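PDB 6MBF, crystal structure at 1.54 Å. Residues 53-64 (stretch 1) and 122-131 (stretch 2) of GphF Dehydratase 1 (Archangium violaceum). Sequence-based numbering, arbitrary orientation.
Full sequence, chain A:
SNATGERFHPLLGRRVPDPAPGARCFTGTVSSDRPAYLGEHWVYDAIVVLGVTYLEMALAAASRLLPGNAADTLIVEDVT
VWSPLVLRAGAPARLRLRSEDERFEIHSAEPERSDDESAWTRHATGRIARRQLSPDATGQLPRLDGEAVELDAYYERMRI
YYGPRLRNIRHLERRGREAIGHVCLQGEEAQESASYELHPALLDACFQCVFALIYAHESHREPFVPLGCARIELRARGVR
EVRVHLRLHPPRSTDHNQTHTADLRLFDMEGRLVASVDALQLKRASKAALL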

# COMPACT_ATOMS: atom_id res chain seq x y z
N THR A 53 -2.49 -0.01 3.03
CA THR A 53 -2.98 0.64 4.24
C THR A 53 -1.90 0.66 5.31
O THR A 53 -1.68 1.69 5.96
CB THR A 53 -4.21 -0.11 4.75
OG1 THR A 53 -5.20 -0.16 3.71
CG2 THR A 53 -4.79 0.58 5.99
N TYR A 54 -1.19 -0.46 5.49
CA TYR A 54 -0.17 -0.56 6.53
C TYR A 54 1.04 0.29 6.18
O TYR A 54 1.66 0.89 7.07
CB TYR A 54 0.23 -2.02 6.72
CG TYR A 54 -0.96 -2.93 6.89
CD1 TYR A 54 -1.96 -2.62 7.80
CD2 TYR A 54 -1.10 -4.08 6.12
CE1 TYR A 54 -3.07 -3.44 7.95
CE2 TYR A 54 -2.21 -4.92 6.27
CZ TYR A 54 -3.19 -4.59 7.18
OH TYR A 54 -4.29 -5.41 7.33
N LEU A 55 1.42 0.34 4.90
CA LEU A 55 2.54 1.19 4.51
C LEU A 55 2.23 2.66 4.78
O LEU A 55 3.10 3.39 5.28
CB LEU A 55 2.86 0.97 3.03
CG LEU A 55 3.31 -0.45 2.64
CD1 LEU A 55 3.62 -0.52 1.15
CD2 LEU A 55 4.54 -0.83 3.46
N GLU A 56 1.00 3.09 4.48
CA GLU A 56 0.63 4.48 4.76
C GLU A 56 0.65 4.77 6.26
O GLU A 56 1.15 5.80 6.69
CB GLU A 56 -0.75 4.80 4.17
CG GLU A 56 -1.38 6.10 4.72
CD GLU A 56 -0.59 7.37 4.41
OE1 GLU A 56 0.36 7.35 3.59
OE2 GLU A 56 -0.93 8.42 4.99
N MET A 57 0.08 3.86 7.06
CA MET A 57 0.10 4.06 8.50
C MET A 57 1.53 4.21 9.02
O MET A 57 1.81 5.06 9.87
CB MET A 57 -0.62 2.91 9.19
CG MET A 57 -2.12 2.91 8.93
SD MET A 57 -2.95 1.43 9.55
CE MET A 57 -2.84 1.69 11.32
N ALA A 58 2.45 3.40 8.49
CA ALA A 58 3.84 3.48 8.92
C ALA A 58 4.51 4.78 8.48
O ALA A 58 5.25 5.39 9.26
CB ALA A 58 4.62 2.27 8.40
N LEU A 59 4.27 5.21 7.24
CA LEU A 59 4.80 6.49 6.79
C LEU A 59 4.25 7.63 7.64
O LEU A 59 4.98 8.56 8.01
CB LEU A 59 4.47 6.73 5.32
CG LEU A 59 5.13 5.82 4.30
CD1 LEU A 59 4.34 5.89 3.00
CD2 LEU A 59 6.60 6.23 4.08
N ALA A 60 2.96 7.57 7.95
CA ALA A 60 2.32 8.60 8.75
C ALA A 60 2.88 8.60 10.17
O ALA A 60 3.10 9.66 10.75
CB ALA A 60 0.80 8.40 8.75
N ALA A 61 3.13 7.41 10.72
CA ALA A 61 3.76 7.32 12.04
C ALA A 61 5.18 7.86 12.00
O ALA A 61 5.60 8.56 12.92
CB ALA A 61 3.76 5.87 12.53
N ALA A 62 5.93 7.55 10.93
CA ALA A 62 7.27 8.10 10.80
C ALA A 62 7.24 9.62 10.81
O ALA A 62 8.08 10.27 11.45
CB ALA A 62 7.92 7.60 9.51
N SER A 63 6.26 10.21 10.12
CA SER A 63 6.20 11.67 10.04
C SER A 63 5.91 12.28 11.40
O SER A 63 6.47 13.33 11.75
CB SER A 63 5.13 12.09 9.04
OG SER A 63 5.10 13.50 8.91
N ARG A 64 5.05 11.65 12.19
CA ARG A 64 4.61 12.23 13.45
C ARG A 64 5.51 11.90 14.63
O ARG A 64 5.59 12.69 15.57
CB ARG A 64 3.17 11.79 13.75
CG ARG A 64 2.17 12.35 12.76
CD ARG A 64 0.93 11.46 12.60
NE ARG A 64 -0.08 12.11 11.77
CZ ARG A 64 -0.01 12.20 10.44
NH1 ARG A 64 1.02 11.68 9.78
NH2 ARG A 64 -0.98 12.82 9.77
N ARG A 122 -2.27 -9.30 15.02
CA ARG A 122 -1.15 -8.62 14.37
C ARG A 122 -1.28 -8.71 12.86
O ARG A 122 -1.36 -9.82 12.30
CB ARG A 122 0.18 -9.23 14.82
CG ARG A 122 1.37 -8.70 14.03
CD ARG A 122 2.69 -9.39 14.45
NE ARG A 122 3.18 -8.93 15.74
CZ ARG A 122 3.35 -9.71 16.80
NH1 ARG A 122 3.10 -11.01 16.73
NH2 ARG A 122 3.80 -9.20 17.94
N HIS A 123 -1.29 -7.56 12.18
CA HIS A 123 -1.41 -7.53 10.73
C HIS A 123 -0.13 -7.16 10.01
O HIS A 123 0.16 -7.74 8.96
CB HIS A 123 -2.51 -6.55 10.31
CG HIS A 123 -3.86 -6.94 10.83
ND1 HIS A 123 -4.49 -8.10 10.44
CD2 HIS A 123 -4.66 -6.36 11.75
CE1 HIS A 123 -5.63 -8.22 11.09
NE2 HIS A 123 -5.77 -7.17 11.88
N ALA A 124 0.67 -6.23 10.54
CA ALA A 124 1.87 -5.80 9.82
C ALA A 124 2.88 -5.23 10.80
O ALA A 124 2.51 -4.61 11.80
CB ALA A 124 1.55 -4.76 8.73
N THR A 125 4.15 -5.43 10.48
CA THR A 125 5.26 -4.95 11.30
C THR A 125 6.41 -4.49 10.40
O THR A 125 6.52 -4.91 9.25
CB THR A 125 5.79 -6.04 12.24
OG1 THR A 125 6.30 -7.12 11.46
CG2 THR A 125 4.67 -6.56 13.15
N GLY A 126 7.27 -3.66 10.97
CA GLY A 126 8.45 -3.20 10.24
C GLY A 126 9.19 -2.15 11.05
O GLY A 126 9.00 -2.04 12.26
N ARG A 127 10.01 -1.37 10.35
CA ARG A 127 10.80 -0.32 10.98
C ARG A 127 10.58 0.99 10.24
O ARG A 127 10.25 1.00 9.05
CB ARG A 127 12.29 -0.68 10.97
CG ARG A 127 12.58 -2.05 11.53
CD ARG A 127 14.01 -2.47 11.22
NE ARG A 127 14.17 -3.92 11.34
CZ ARG A 127 14.40 -4.54 12.49
NH1 ARG A 127 14.49 -3.84 13.62
NH2 ARG A 127 14.54 -5.85 12.52
N ILE A 128 10.72 2.10 10.96
CA ILE A 128 10.52 3.42 10.37
C ILE A 128 11.78 4.25 10.57
O ILE A 128 12.54 4.05 11.53
CB ILE A 128 9.29 4.15 10.93
CG1 ILE A 128 9.27 4.11 12.46
CG2 ILE A 128 7.98 3.58 10.33
CD1 ILE A 128 8.18 4.98 13.07
N ALA A 129 12.00 5.18 9.66
CA ALA A 129 13.15 6.07 9.73
C ALA A 129 12.84 7.33 8.95
O ALA A 129 11.83 7.42 8.24
CB ALA A 129 14.43 5.39 9.22
N ARG A 130 13.72 8.31 9.08
CA ARG A 130 13.58 9.60 8.43
C ARG A 130 14.98 10.10 8.11
O ARG A 130 15.89 9.98 8.95
CB ARG A 130 12.83 10.57 9.34
CG ARG A 130 12.28 11.79 8.67
CD ARG A 130 11.12 12.31 9.48
NE ARG A 130 10.74 13.66 9.09
CZ ARG A 130 9.74 14.33 9.65
NH1 ARG A 130 9.02 13.76 10.61
NH2 ARG A 130 9.45 15.55 9.24
N ARG A 131 15.17 10.63 6.91
CA ARG A 131 16.49 11.05 6.47
C ARG A 131 16.39 12.37 5.73
O ARG A 131 15.44 12.60 4.98
CB ARG A 131 17.14 9.99 5.56
CG ARG A 131 18.54 10.35 5.10
CD ARG A 131 19.14 9.28 4.20
NE ARG A 131 18.56 9.27 2.86
CZ ARG A 131 17.77 8.31 2.41
NH1 ARG A 131 17.46 7.28 3.19
NH2 ARG A 131 17.28 8.36 1.17

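How does the strand lie against the helix? Strand 122-131 crosses helix 53-64 at 47° between their N-to-C directions, with the axes 7.9 Å apart at closest approach. Small helix residues permit the closeness: the CA atoms of Ala 62 and Ile 128 are 5.7 Å apart.

What do His 123 and Ala 124 meet? Both find Tyr 54. Its hydroxyl OH lies 3.7 Å from His 123 CB, a van der Waals contact, while the imidazole nitrogens bond elsewhere in the structure. Ala 124 CB sits 3.6 Å from Tyr 54 CG, so the methyl packs near the root of the ring.

Why does Ile 128 bury so much surface? After Gly 126, which touches nothing on the helix, Ile 128 points toward a surface of alanines. Its CG2 lies 4.1 Å from Ala 58 CB and its CB lies 4.0 Å from Ala 62 CB. These short side chains let the branched isoleucine come near the helix backbone, with CD1 4.3 Å from Ala 61 C.

How does Arg 130 close the contact? Its extended side chain carries NH1 to 2.8 Å from Ser 63 O, a hydrogen bond that is weak because its N-H...O angle is only 123°. The carbonyl oxygen lies near the guanidinium plane, at its edge, where the N-H groups point.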